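Glycoside hydrolase family 61 (Trichoderma reesei QM6a, PDB 5O2X) is a copper-dependent lytic polysaccharide monooxygenase of family AA9 that probably cleaves cellulose chains by oxidation. Local coordinates at residues L76-P81 against N137-V142; P87-D92 against I160-A165; V117-G122 against S213-I218; T196-A201 against P220-V225. One frame throughout, in Å; residues are numbered along the deposited sequence.

Contact 1: residues L76-P81 against N137-V142; sequences LFQWVP and NNTWVV. With NAG (2-acetamido-2-deoxy-beta-D-glucopyranose), chain C; MAN (alpha-D-mannopyranose), chain M; MAN (alpha-D-mannopyranose), chain N.
Gln78 and Asn137 meet at the N-glycosylated edge of a beta sheet, where the sugar on Asn137 lies against the neighbouring strand. Asn137 ND2 is bonded covalently to C1 of an N-acetylglucosamine. The carboxamide of Gln78 works in two directions. Its NE2 donates to Asn137 O at 3.0 Å, close to the plane of both groups. Gln78 OE1 accepts from O2 of the chain M mannose at 2.7 Å, and the same mannose oxygen takes an N-H from Asn137 ND2. CG of Gln78 stands anti to the backbone N (chi1 178°), and the bend at chi2 turns the carboxamide toward residues 137-138. A leucine in place of Gln78 would probably leave Asn137 O without its side-chain donor and the mannose O2 without the acceptor OE1.

The strands 76-80 and 139-142 run antiparallel. Strand 139-143 is the outermost strand of its sheet, and strand 74-80 joins it to strand 3-9. Phe77 and Trp140 form the hydrogen-bonded pair, with Phe77 N to Trp140 O at 2.8 Å and nearly straight. Past the pairing, Trp79 N bonds to Asn138 O. Asn138 ND2 donates back to Trp79 O at 3.0 Å from well above the carbonyl plane, and OD1 of the same amide takes the N-H of Trp84.

Leu76 and Thr139 share the face with Gln78, Leu76 CD2 touching Thr139 CG2 at 3.8 Å. On the other face, CE2 of the Phe77 ring meets Val142 CG1 at 3.6 Å. There Phe77 stacks on His157, and Trp140 NE1 bonds to Asp115.

Contact 2: residues P87-D92 against I160-A165; sequences PGPIVD and IALHSA. With SO4 (sulfate ion), chain T.
Pro87 and Leu162 face each other where two chain segments run roughly antiparallel, their touching parts 151° apart in direction. Two backbone bonds join them. Leu162 N donates to Pro87 O at 2.8 Å, and Ile160 N donates to Pro89 O at 3.0 Å. Between these bonds Gly88 lies close to Ala161, and Gly88 CA makes a CA-H...O contact of 3.1 Å with Ile160 O. Any side chain at Gly88 would run into Ile160 O. The backbone angles there also call for glycine. Just beyond, Leu162 to Ala165 form a type I turn.

The side chains are mostly two prolines against aliphatic groups. The Pro89 ring puts CG against Ile160 CB at 3.9 Å. Its CD meets Leu162 CD1 at 3.7 Å, and these two side chains cross at about a right angle. Pro87 CD sits at 4.0 Å from His163 CB. His163 NE2 donates to O4 of a sulfate, probably from the crystallisation liquor, at 2.8 Å, and the sulfate also bonds to Gln172. The His163 ring stacks on His86, a copper ligand, and the His163 side chain comes within about 5 Å of the copper. An alanine in place of His163 would probably cost the His86 ring its stacking partner and the sulfate its NE2 donor.

Strand 90-96 continues from the first segment and pairs with strands 110-121 and 151-161. Strand 172-183 lies beside strand 151-161, with Asn173 against Ile160 and Tyr174, another copper ligand, against Ala161.

Contact 3: residues V117-G122 against S213-I218; sequences VGLLSG and SPLNYI. With MAN (alpha-D-mannopyranose), chain H; MAN (alpha-D-mannopyranose), chain G; SO4 (sulfate ion), chain U.
Gly118 CA lies 4.1 Å from CD2 of the Tyr217 ring. A side chain at Gly118 would clash with that same ring atom. The hydroxyl of Tyr217 is bonded to Gly205 O, and its ring meets Trp128 edge-to-face.

Leu119 has the largest share of the contact. Its CB touches Tyr217 CB at 3.7 Å. CG stands anti to the backbone N (chi1 178°), and from it CD2 reaches the next partner: Leu119 CD2 lies 3.7 Å from Leu215 CG and 3.4 Å from Leu215 O. The two leucine side chains cross obliquely. Trp128 of strand 127-128 touches both. The backbones are too far apart to bond directly here, and water 1 spans the gap: it accepts from Leu119 N and donates to Tyr217 O, both at 3.0 Å.

Leu120 and Ser121 both face Thr127, a classic beta bulge. At Gly122 the chain turns with positive phi. Its carbonyl O sits 3.8 Å from Leu215 CB, and two more waters lie between it and the backbone of Leu215. Water 3 accepts from Leu215 N at 3.0 Å. Nearby, Ser213 OG carries a covalent mannose.

The arrangement is a bulged strand end with a long O-mannosylated loop laid along it through apolar contacts and water bridges.

Contact 4: residues T196-A201 against P220-V225; sequences TDLYHA and PGPTVV. With MAN (alpha-D-mannopyranose), chain J; MAN (alpha-D-mannopyranose), chain E; MAN (alpha-D-mannopyranose), chain F; SO4 (sulfate ion), chain V.
Tyr199 and Leu198 pack on Pro220 and Pro222 where two parts of the long loop between strands 193-194 and 241-243 come together. This is loop packing on the outside of the immunoglobulin-like beta sandwich common to AA9 enzymes.

The contact is mainly apolar. Leu198 CD2 touches Pro222 CD at 3.6 Å. Tyr199 CD1 meets Pro220 CB at 3.5 Å. Leu198 CB lies over the centre of one face of the Tyr199 ring. Gly221 lies between the two prolines, and a side chain on it would press on the ring and clash with Pro222 CD.

The polar groups find partners outside the pair. Tyr199 OH bonds to Glu158 and Tyr93. Lys113 NZ donates to both Pro220 O and Pro222 O, which ties this loop to strand 110-121. Gln50 NE2 bonds to both Thr196 O and Tyr199 O.

Sugars are joined covalently to both segments. Thr196 OG1 and Thr223 OG1 each carry a mannose. Thr223 N donates to sulfate O3 at 3.1 Å.

At the tyrosine edge, Gly221 N lies near the ring plane, 3.6 Å from Tyr199 CE1.

In the fold
From the N terminus, the first of the contacts to open is contact 1, on strand 74-80, and it closes at strand 139-143. Contact 2 opens within that loop, at 87-92, and closes beyond it at 160-165, so the two cross. Contact 3 opens at 117-122, inside both spans, and closes at 213-218, crossing each. Contact 4 starts later, in series with contacts 1 and 2, and crosses contact 3. Side chains of contact 1 meet Asp92 and Ile90 of contact 2, joining the two sheets. Ile90 and Val117 tie contacts 2 and 3 as neighbouring strands. Contact 3 lays the long late loop on strand 110-121 of the seven-strand sheet, and contact 4 folds that loop against itself.

Contact 1: residues L76-P81 against N137-V142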
# COMPACT_ATOMS: atom_id res chain seq x y z
N LEU A 76 0.69 7.96 7.63
CA LEU A 76 2.10 7.81 7.30
C LEU A 76 2.47 6.35 7.41
O LEU A 76 2.20 5.70 8.44
CB LEU A 76 2.94 8.70 8.25
CG LEU A 76 4.46 8.59 8.07
CD1 LEU A 76 5.08 9.90 8.39
CD2 LEU A 76 5.04 7.45 8.94
N PHE A 77 3.10 5.82 6.36
CA PHE A 77 3.62 4.46 6.32
C PHE A 77 5.13 4.51 6.54
O PHE A 77 5.82 5.25 5.85
CB PHE A 77 3.37 3.82 4.97
CG PHE A 77 1.92 3.76 4.58
CD1 PHE A 77 1.06 2.79 5.05
CD2 PHE A 77 1.44 4.73 3.72
CE1 PHE A 77 -0.26 2.78 4.67
CE2 PHE A 77 0.15 4.73 3.29
CZ PHE A 77 -0.71 3.76 3.76
N GLN A 78 5.63 3.70 7.48
CA GLN A 78 7.07 3.63 7.78
C GLN A 78 7.65 2.31 7.30
O GLN A 78 7.34 1.26 7.88
CB GLN A 78 7.28 3.77 9.27
CG GLN A 78 8.76 3.67 9.71
CD GLN A 78 9.51 4.91 9.30
OE1 GLN A 78 9.26 6.00 9.84
NE2 GLN A 78 10.42 4.77 8.33
N TRP A 79 8.48 2.36 6.27
CA TRP A 79 9.17 1.18 5.73
C TRP A 79 10.53 1.00 6.42
O TRP A 79 11.22 1.99 6.71
CB TRP A 79 9.36 1.33 4.24
CG TRP A 79 8.11 1.17 3.43
CD1 TRP A 79 7.16 2.10 3.15
CD2 TRP A 79 7.66 -0.05 2.81
NE1 TRP A 79 6.17 1.53 2.39
CE2 TRP A 79 6.46 0.22 2.16
CE3 TRP A 79 8.19 -1.35 2.71
CZ2 TRP A 79 5.77 -0.75 1.43
CZ3 TRP A 79 7.53 -2.30 2.00
CH2 TRP A 79 6.32 -2.01 1.35
N VAL A 80 10.91 -0.25 6.57
CA VAL A 80 12.23 -0.63 7.04
C VAL A 80 12.73 -1.82 6.22
O VAL A 80 11.93 -2.60 5.70
CB VAL A 80 12.19 -1.02 8.54
CG1 VAL A 80 11.84 0.18 9.39
CG2 VAL A 80 11.27 -2.17 8.83
N PRO A 81 14.06 -2.00 6.10
CA PRO A 81 15.10 -1.17 6.65
C PRO A 81 15.31 0.14 5.86
O PRO A 81 14.94 0.26 4.70
CB PRO A 81 16.35 -2.05 6.53
CG PRO A 81 16.09 -2.83 5.28
CD PRO A 81 14.61 -3.15 5.38
N ASN A 137 12.94 9.75 5.10
CA ASN A 137 13.24 8.70 6.08
C ASN A 137 12.34 7.48 5.89
O ASN A 137 11.88 6.89 6.88
CB ASN A 137 13.24 9.16 7.53
CG ASN A 137 13.91 8.14 8.43
OD1 ASN A 137 14.96 7.59 8.05
ND2 ASN A 137 13.36 7.90 9.60
N ASN A 138 12.15 7.06 4.63
CA ASN A 138 11.47 5.83 4.35
C ASN A 138 9.98 5.85 4.66
O ASN A 138 9.39 4.86 5.07
CB ASN A 138 12.15 4.60 5.02
CG ASN A 138 13.00 3.79 4.11
OD1 ASN A 138 13.66 4.31 3.19
ND2 ASN A 138 12.99 2.48 4.34
N THR A 139 9.36 7.02 4.41
CA THR A 139 7.94 7.17 4.68
C THR A 139 7.20 7.59 3.43
O THR A 139 7.75 8.18 2.50
CB THR A 139 7.65 8.14 5.82
OG1 THR A 139 7.99 9.49 5.46
CG2 THR A 139 8.35 7.73 7.10
N TRP A 140 5.89 7.33 3.46
CA TRP A 140 4.92 7.80 2.45
C TRP A 140 3.70 8.24 3.20
O TRP A 140 3.29 7.57 4.16
CB TRP A 140 4.58 6.71 1.45
CG TRP A 140 3.78 7.20 0.29
CD1 TRP A 140 2.42 7.07 0.07
CD2 TRP A 140 4.27 7.98 -0.80
NE1 TRP A 140 2.06 7.69 -1.08
CE2 TRP A 140 3.16 8.27 -1.65
CE3 TRP A 140 5.54 8.46 -1.15
CZ2 TRP A 140 3.30 9.02 -2.83
CZ3 TRP A 140 5.67 9.17 -2.31
CH2 TRP A 140 4.57 9.47 -3.13
N VAL A 141 3.06 9.34 2.75
CA VAL A 141 1.84 9.87 3.35
C VAL A 141 0.70 9.77 2.37
O VAL A 141 0.83 10.22 1.23
CB VAL A 141 2.04 11.34 3.78
CG1 VAL A 141 0.75 11.93 4.35
CG2 VAL A 141 3.16 11.40 4.81
N VAL A 142 -0.44 9.21 2.82
CA VAL A 142 -1.69 9.19 2.03
C VAL A 142 -2.76 9.88 2.86
O VAL A 142 -2.78 9.77 4.07
CB VAL A 142 -2.07 7.74 1.60
CG1 VAL A 142 -2.59 6.94 2.77
CG2 VAL A 142 -3.04 7.73 0.42
C1 NAG C . 13.88 6.89 10.52
C2 NAG C . 13.96 7.35 11.94
C3 NAG C . 14.55 6.22 12.78
C4 NAG C . 13.76 4.95 12.63
C5 NAG C . 13.52 4.61 11.17
C6 NAG C . 12.49 3.54 10.99
C7 NAG C . 14.46 9.54 12.88
C8 NAG C . 15.40 10.71 12.88
N2 NAG C . 14.76 8.55 12.05
O3 NAG C . 14.65 6.57 14.17
O4 NAG C . 14.44 3.84 13.26
O5 NAG C . 12.99 5.78 10.47
O6 NAG C . 11.27 3.86 11.65
O7 NAG C . 13.44 9.52 13.59
C1 MAN M . 9.93 10.22 9.20
C2 MAN M . 9.56 9.31 10.34
C3 MAN M . 9.48 10.07 11.64
C4 MAN M . 10.72 10.88 11.90
C5 MAN M . 11.07 11.71 10.67
C6 MAN M . 12.40 12.41 10.80
O2 MAN M . 10.57 8.30 10.41
O3 MAN M . 9.26 9.16 12.73
O4 MAN M . 10.48 11.75 13.01
O5 MAN M . 11.11 10.93 9.48
O6 MAN M . 12.61 13.31 9.71
C1 MAN N . 2.64 14.03 11.07
C2 MAN N . 1.61 13.07 11.65
C3 MAN N . 1.37 11.90 10.67
C4 MAN N . 0.96 12.45 9.32
C5 MAN N . 2.07 13.39 8.84
C6 MAN N . 1.74 14.06 7.54
O2 MAN N . 0.38 13.73 11.90
O3 MAN N . 0.38 11.03 11.22
O4 MAN N . 0.78 11.37 8.42
O5 MAN N . 2.28 14.44 9.76
O6 MAN N . 0.43 14.69 7.61

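Contact 2: residues P87-D92 against I160-A165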
# COMPACT_ATOMS: atom_id res chain seq x y z
N PRO A 87 14.11 1.66 -7.30
CA PRO A 87 13.32 2.68 -7.99
C PRO A 87 11.94 2.14 -8.42
O PRO A 87 11.85 1.04 -8.97
CB PRO A 87 14.16 2.95 -9.24
CG PRO A 87 14.83 1.63 -9.55
CD PRO A 87 15.15 1.08 -8.19
N GLY A 88 10.92 2.95 -8.20
CA GLY A 88 9.62 2.65 -8.76
C GLY A 88 8.51 3.47 -8.15
O GLY A 88 8.72 4.34 -7.29
N PRO A 89 7.28 3.20 -8.61
CA PRO A 89 6.10 3.96 -8.18
C PRO A 89 5.54 3.47 -6.85
O PRO A 89 5.86 2.39 -6.35
CB PRO A 89 5.09 3.63 -9.31
CG PRO A 89 5.43 2.22 -9.69
CD PRO A 89 6.96 2.22 -9.64
N ILE A 90 4.66 4.32 -6.30
CA ILE A 90 3.96 4.03 -5.05
C ILE A 90 2.48 4.32 -5.28
O ILE A 90 2.13 5.37 -5.87
CB ILE A 90 4.51 4.88 -3.88
CG1 ILE A 90 5.96 4.47 -3.62
CG2 ILE A 90 3.66 4.70 -2.63
CD1 ILE A 90 6.69 5.34 -2.61
N VAL A 91 1.62 3.39 -4.86
CA VAL A 91 0.18 3.53 -5.01
C VAL A 91 -0.50 3.11 -3.73
O VAL A 91 0.00 2.33 -2.93
CB VAL A 91 -0.33 2.66 -6.20
CG1 VAL A 91 0.13 3.22 -7.54
CG2 VAL A 91 0.03 1.19 -6.05
N ASP A 92 -1.74 3.62 -3.57
CA ASP A 92 -2.58 3.26 -2.43
C ASP A 92 -3.99 3.05 -2.90
O ASP A 92 -4.51 3.83 -3.72
CB ASP A 92 -2.60 4.35 -1.34
CG ASP A 92 -1.25 4.46 -0.67
OD1 ASP A 92 -1.00 3.76 0.33
OD2 ASP A 92 -0.39 5.28 -1.14
N ILE A 160 6.18 -0.59 -6.00
CA ILE A 160 6.58 -1.50 -7.07
C ILE A 160 8.04 -1.15 -7.39
O ILE A 160 8.42 0.04 -7.47
CB ILE A 160 5.67 -1.37 -8.29
CG1 ILE A 160 4.20 -1.59 -7.91
CG2 ILE A 160 6.10 -2.40 -9.35
CD1 ILE A 160 3.23 -1.39 -9.01
N ALA A 161 8.90 -2.15 -7.46
CA ALA A 161 10.28 -1.96 -7.84
C ALA A 161 10.48 -2.37 -9.28
O ALA A 161 10.06 -3.46 -9.69
CB ALA A 161 11.19 -2.77 -6.96
N LEU A 162 11.16 -1.49 -10.04
CA LEU A 162 11.29 -1.63 -11.48
C LEU A 162 12.72 -1.85 -11.95
O LEU A 162 12.95 -1.86 -13.17
CB LEU A 162 10.68 -0.42 -12.19
CG LEU A 162 9.20 -0.18 -11.94
CD1 LEU A 162 8.78 1.10 -12.65
CD2 LEU A 162 8.34 -1.37 -12.39
N HIS A 163 13.68 -2.00 -11.05
CA HIS A 163 15.07 -2.17 -11.49
C HIS A 163 15.31 -3.40 -12.36
O HIS A 163 16.22 -3.41 -13.18
CB HIS A 163 15.99 -2.20 -10.27
CG HIS A 163 15.62 -3.26 -9.29
ND1 HIS A 163 14.43 -3.24 -8.59
CD2 HIS A 163 16.27 -4.40 -8.96
CE1 HIS A 163 14.38 -4.33 -7.84
NE2 HIS A 163 15.48 -5.04 -8.04
N SER A 164 14.46 -4.41 -12.23
CA SER A 164 14.56 -5.68 -13.01
C SER A 164 13.36 -5.87 -13.91
O SER A 164 13.18 -6.93 -14.49
CB SER A 164 14.76 -6.89 -12.08
OG SER A 164 16.04 -6.78 -11.47
N ALA A 165 12.56 -4.81 -14.09
CA ALA A 165 11.28 -4.92 -14.80
C ALA A 165 11.38 -4.92 -16.29
O ALA A 165 10.36 -5.09 -16.99
CB ALA A 165 10.36 -3.83 -14.33
S SO4 T . 17.39 -7.79 -6.48
O1 SO4 T . 18.50 -7.06 -7.13
O2 SO4 T . 17.83 -9.20 -6.50
O3 SO4 T . 17.17 -7.23 -5.11
O4 SO4 T . 16.17 -7.59 -7.19

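Contact 3: residues V117-G122 against S213-I218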
# COMPACT_ATOMS: atom_id res chain seq x y z
N VAL A 117 1.89 7.75 -7.51
CA VAL A 117 2.97 8.56 -8.06
C VAL A 117 3.95 7.65 -8.74
O VAL A 117 4.32 6.58 -8.19
CB VAL A 117 3.66 9.38 -6.94
CG1 VAL A 117 4.83 10.20 -7.48
CG2 VAL A 117 2.66 10.32 -6.27
N GLY A 118 4.41 8.05 -9.92
CA GLY A 118 5.30 7.26 -10.70
C GLY A 118 6.65 7.90 -10.92
O GLY A 118 7.43 8.10 -9.97
N LEU A 119 6.93 8.21 -12.19
CA LEU A 119 8.16 8.82 -12.62
C LEU A 119 8.02 10.32 -12.49
O LEU A 119 7.19 10.94 -13.17
CB LEU A 119 8.43 8.41 -14.07
CG LEU A 119 9.68 9.01 -14.72
CD1 LEU A 119 10.96 8.58 -14.04
CD2 LEU A 119 9.68 8.59 -16.17
N LEU A 120 8.84 10.92 -11.67
CA LEU A 120 8.76 12.34 -11.44
C LEU A 120 9.51 13.14 -12.45
O LEU A 120 9.12 14.28 -12.77
CB LEU A 120 9.18 12.61 -10.02
CG LEU A 120 8.13 12.00 -9.04
CD1 LEU A 120 8.66 12.08 -7.65
CD2 LEU A 120 6.81 12.77 -9.14
N SER A 121 10.63 12.58 -12.93
CA SER A 121 11.50 13.29 -13.87
C SER A 121 12.54 12.35 -14.43
O SER A 121 12.91 11.33 -13.79
CB SER A 121 12.21 14.44 -13.20
OG SER A 121 13.01 13.98 -12.13
N GLY A 122 13.07 12.69 -15.57
CA GLY A 122 14.28 12.11 -16.06
C GLY A 122 14.10 10.68 -16.55
O GLY A 122 12.98 10.20 -16.86
N SER A 213 16.51 6.92 -21.77
CA SER A 213 16.07 8.31 -21.62
C SER A 213 15.97 8.89 -23.05
O SER A 213 16.85 8.66 -23.86
CB SER A 213 17.06 9.08 -20.85
OG SER A 213 16.48 10.35 -20.57
N PRO A 214 14.89 9.63 -23.36
CA PRO A 214 13.80 10.03 -22.50
C PRO A 214 12.88 8.85 -22.12
O PRO A 214 12.91 7.80 -22.75
CB PRO A 214 13.03 11.08 -23.31
CG PRO A 214 13.38 10.81 -24.69
CD PRO A 214 14.77 10.24 -24.69
N LEU A 215 12.10 9.02 -21.07
CA LEU A 215 11.30 7.96 -20.50
C LEU A 215 9.96 8.54 -20.07
O LEU A 215 9.89 9.58 -19.44
CB LEU A 215 12.00 7.38 -19.28
CG LEU A 215 11.33 6.22 -18.56
CD1 LEU A 215 11.16 5.02 -19.42
CD2 LEU A 215 12.09 5.88 -17.29
N ASN A 216 8.89 7.81 -20.36
CA ASN A 216 7.57 8.07 -19.84
C ASN A 216 7.08 6.85 -19.05
O ASN A 216 7.61 5.74 -19.23
CB ASN A 216 6.58 8.39 -20.93
CG ASN A 216 6.86 9.69 -21.64
OD1 ASN A 216 6.77 9.76 -22.86
ND2 ASN A 216 7.10 10.74 -20.87
N TYR A 217 6.08 7.06 -18.19
CA TYR A 217 5.63 5.98 -17.30
C TYR A 217 4.15 6.01 -17.04
O TYR A 217 3.67 7.01 -16.53
CB TYR A 217 6.37 5.98 -15.98
CG TYR A 217 6.06 4.77 -15.15
CD1 TYR A 217 6.55 3.55 -15.52
CD2 TYR A 217 5.25 4.83 -14.03
CE1 TYR A 217 6.27 2.41 -14.80
CE2 TYR A 217 4.97 3.70 -13.29
CZ TYR A 217 5.47 2.48 -13.69
OH TYR A 217 5.15 1.37 -12.96
N ILE A 218 3.46 4.89 -17.32
CA ILE A 218 2.03 4.71 -17.01
C ILE A 218 1.93 3.86 -15.76
O ILE A 218 2.23 2.66 -15.82
CB ILE A 218 1.29 4.07 -18.19
CG1 ILE A 218 1.43 4.93 -19.45
CG2 ILE A 218 -0.18 3.82 -17.81
CD1 ILE A 218 0.87 4.26 -20.69
C1 MAN H . 17.36 11.22 -19.88
C2 MAN H . 16.48 12.44 -19.49
C3 MAN H . 15.97 13.17 -20.73
C4 MAN H . 17.10 13.45 -21.69
C5 MAN H . 17.83 12.17 -22.04
C6 MAN H . 18.91 12.45 -23.08
O2 MAN H . 17.30 13.27 -18.71
O3 MAN H . 15.37 14.44 -20.44
O4 MAN H . 16.55 14.03 -22.88
O5 MAN H . 18.37 11.61 -20.84
O6 MAN H . 18.27 12.93 -24.26
C1 MAN G . 15.22 3.79 -24.40
C2 MAN G . 15.73 4.58 -25.64
C3 MAN G . 15.09 5.98 -25.64
C4 MAN G . 13.57 5.89 -25.55
C5 MAN G . 13.14 5.01 -24.38
C6 MAN G . 11.66 4.67 -24.47
O2 MAN G . 15.37 3.90 -26.82
O3 MAN G . 15.44 6.71 -26.82
O4 MAN G . 13.01 7.22 -25.41
O5 MAN G . 13.79 3.73 -24.45
O6 MAN G . 11.16 4.47 -23.15
S SO4 U . 16.63 13.37 -12.55
O1 SO4 U . 17.13 14.46 -11.67
O2 SO4 U . 17.61 13.15 -13.64
O3 SO4 U . 15.26 13.64 -13.02
O4 SO4 U . 16.50 12.11 -11.81
O HOH W 1 4.54 8.32 -13.97
O HOH W 2 10.76 11.54 -17.62
O HOH W 3 12.59 11.66 -19.82

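Contact 4: residues T196-A201 against P220-V225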
# COMPACT_ATOMS: atom_id res chain seq x y z
N THR A 196 -6.94 -9.38 -8.01
CA THR A 196 -6.31 -10.20 -9.05
C THR A 196 -6.60 -9.71 -10.48
O THR A 196 -6.11 -10.34 -11.42
CB THR A 196 -6.72 -11.68 -8.90
OG1 THR A 196 -8.14 -11.78 -9.03
CG2 THR A 196 -6.24 -12.24 -7.61
N ASP A 197 -7.34 -8.61 -10.59
CA ASP A 197 -7.54 -7.94 -11.87
C ASP A 197 -6.78 -6.63 -11.96
O ASP A 197 -6.81 -6.00 -13.02
CB ASP A 197 -9.03 -7.67 -12.09
CG ASP A 197 -9.84 -8.93 -12.35
OD1 ASP A 197 -9.35 -9.96 -12.81
OD2 ASP A 197 -11.06 -8.83 -12.05
N LEU A 198 -6.03 -6.23 -10.93
CA LEU A 198 -5.36 -4.94 -10.98
C LEU A 198 -4.30 -4.88 -12.08
O LEU A 198 -4.22 -3.91 -12.81
CB LEU A 198 -4.69 -4.62 -9.63
CG LEU A 198 -5.64 -4.30 -8.50
CD1 LEU A 198 -4.87 -4.27 -7.19
CD2 LEU A 198 -6.37 -2.97 -8.72
N TYR A 199 -3.42 -5.89 -12.14
CA TYR A 199 -2.18 -5.81 -12.90
C TYR A 199 -2.00 -7.04 -13.80
O TYR A 199 -2.42 -8.13 -13.46
CB TYR A 199 -0.99 -5.81 -11.94
CG TYR A 199 -1.04 -4.72 -10.90
CD1 TYR A 199 -1.38 -3.40 -11.21
CD2 TYR A 199 -0.74 -5.00 -9.59
CE1 TYR A 199 -1.37 -2.43 -10.24
CE2 TYR A 199 -0.74 -4.03 -8.63
CZ TYR A 199 -1.03 -2.72 -8.94
OH TYR A 199 -1.01 -1.72 -8.02
N HIS A 200 -1.33 -6.80 -14.92
CA HIS A 200 -0.95 -7.86 -15.82
C HIS A 200 0.53 -7.75 -16.16
O HIS A 200 1.09 -6.65 -16.21
CB HIS A 200 -1.81 -7.89 -17.09
CG HIS A 200 -3.18 -8.38 -16.79
ND1 HIS A 200 -4.17 -7.60 -16.24
CD2 HIS A 200 -3.68 -9.63 -16.86
CE1 HIS A 200 -5.24 -8.35 -15.98
NE2 HIS A 200 -4.97 -9.58 -16.39
N ALA A 201 1.14 -8.89 -16.46
CA ALA A 201 2.57 -8.99 -16.67
C ALA A 201 3.06 -8.21 -17.89
O ALA A 201 4.26 -7.93 -17.98
CB ALA A 201 2.98 -10.45 -16.83
N PRO A 220 0.63 1.33 -13.26
CA PRO A 220 -0.31 0.26 -13.39
C PRO A 220 -1.56 0.44 -12.53
O PRO A 220 -1.55 1.17 -11.53
CB PRO A 220 0.53 -0.99 -12.95
CG PRO A 220 1.95 -0.59 -13.17
CD PRO A 220 1.97 0.87 -12.83
N GLY A 221 -2.60 -0.28 -12.91
CA GLY A 221 -3.84 -0.30 -12.16
C GLY A 221 -4.84 0.75 -12.64
O GLY A 221 -4.62 1.47 -13.62
N PRO A 222 -5.97 0.85 -11.94
CA PRO A 222 -7.03 1.78 -12.34
C PRO A 222 -6.66 3.22 -12.03
O PRO A 222 -5.71 3.52 -11.31
CB PRO A 222 -8.24 1.29 -11.49
CG PRO A 222 -7.60 0.70 -10.26
CD PRO A 222 -6.38 -0.01 -10.82
N THR A 223 -7.45 4.13 -12.57
CA THR A 223 -7.30 5.55 -12.30
C THR A 223 -7.43 5.91 -10.83
O THR A 223 -8.25 5.31 -10.12
CB THR A 223 -8.44 6.34 -13.15
OG1 THR A 223 -9.69 5.71 -12.90
CG2 THR A 223 -8.14 6.34 -14.63
N VAL A 224 -6.70 6.91 -10.39
CA VAL A 224 -7.00 7.56 -9.13
C VAL A 224 -8.42 8.16 -9.22
O VAL A 224 -8.76 8.79 -10.22
CB VAL A 224 -5.97 8.67 -8.79
CG1 VAL A 224 -6.36 9.39 -7.49
CG2 VAL A 224 -4.57 8.06 -8.66
N VAL A 225 -9.19 7.96 -8.18
CA VAL A 225 -10.58 8.46 -8.15
C VAL A 225 -10.58 9.96 -8.48
O VAL A 225 -9.78 10.74 -7.97
CB VAL A 225 -11.16 8.24 -6.74
CG1 VAL A 225 -12.55 8.81 -6.64
CG2 VAL A 225 -11.18 6.76 -6.37
C1 MAN J . -10.59 6.42 -12.06
C2 MAN J . -11.63 5.43 -11.62
C3 MAN J . -12.48 4.96 -12.79
C4 MAN J . -13.02 6.15 -13.56
C5 MAN J . -11.90 7.07 -13.93
C6 MAN J . -12.51 8.29 -14.60
O2 MAN J . -12.46 6.07 -10.65
O3 MAN J . -13.55 4.09 -12.34
O4 MAN J . -13.71 5.58 -14.69
O5 MAN J . -11.14 7.49 -12.82
O6 MAN J . -13.10 9.15 -13.61
C1 MAN E . -8.50 -12.56 -10.16
C2 MAN E . -9.98 -12.43 -10.40
C3 MAN E . -10.72 -13.07 -9.19
C4 MAN E . -10.24 -14.49 -8.87
C5 MAN E . -8.73 -14.54 -8.80
C6 MAN E . -8.16 -15.95 -8.73
O2 MAN E . -10.32 -13.13 -11.57
O3 MAN E . -12.14 -13.05 -9.38
O4 MAN E . -10.74 -14.91 -7.59
O5 MAN E . -8.13 -13.92 -9.96
O6 MAN E . -6.85 -15.99 -8.29
C1 MAN F . -0.38 -6.89 -21.87
C2 MAN F . -1.71 -6.49 -21.22
C3 MAN F . -2.58 -7.70 -20.96
C4 MAN F . -2.75 -8.45 -22.25
C5 MAN F . -1.39 -8.82 -22.81
C6 MAN F . -1.54 -9.59 -24.11
O2 MAN F . -2.47 -5.60 -22.05
O3 MAN F . -3.85 -7.32 -20.40
O4 MAN F . -3.54 -9.60 -21.94
O5 MAN F . -0.62 -7.64 -23.05
O6 MAN F . -0.25 -9.96 -24.61
S SO4 V . -9.45 2.47 -15.26
O1 SO4 V . -9.09 1.01 -15.36
O2 SO4 V . -8.22 3.28 -15.50
O3 SO4 V . -9.90 2.66 -13.89
O4 SO4 V . -10.44 2.95 -16.29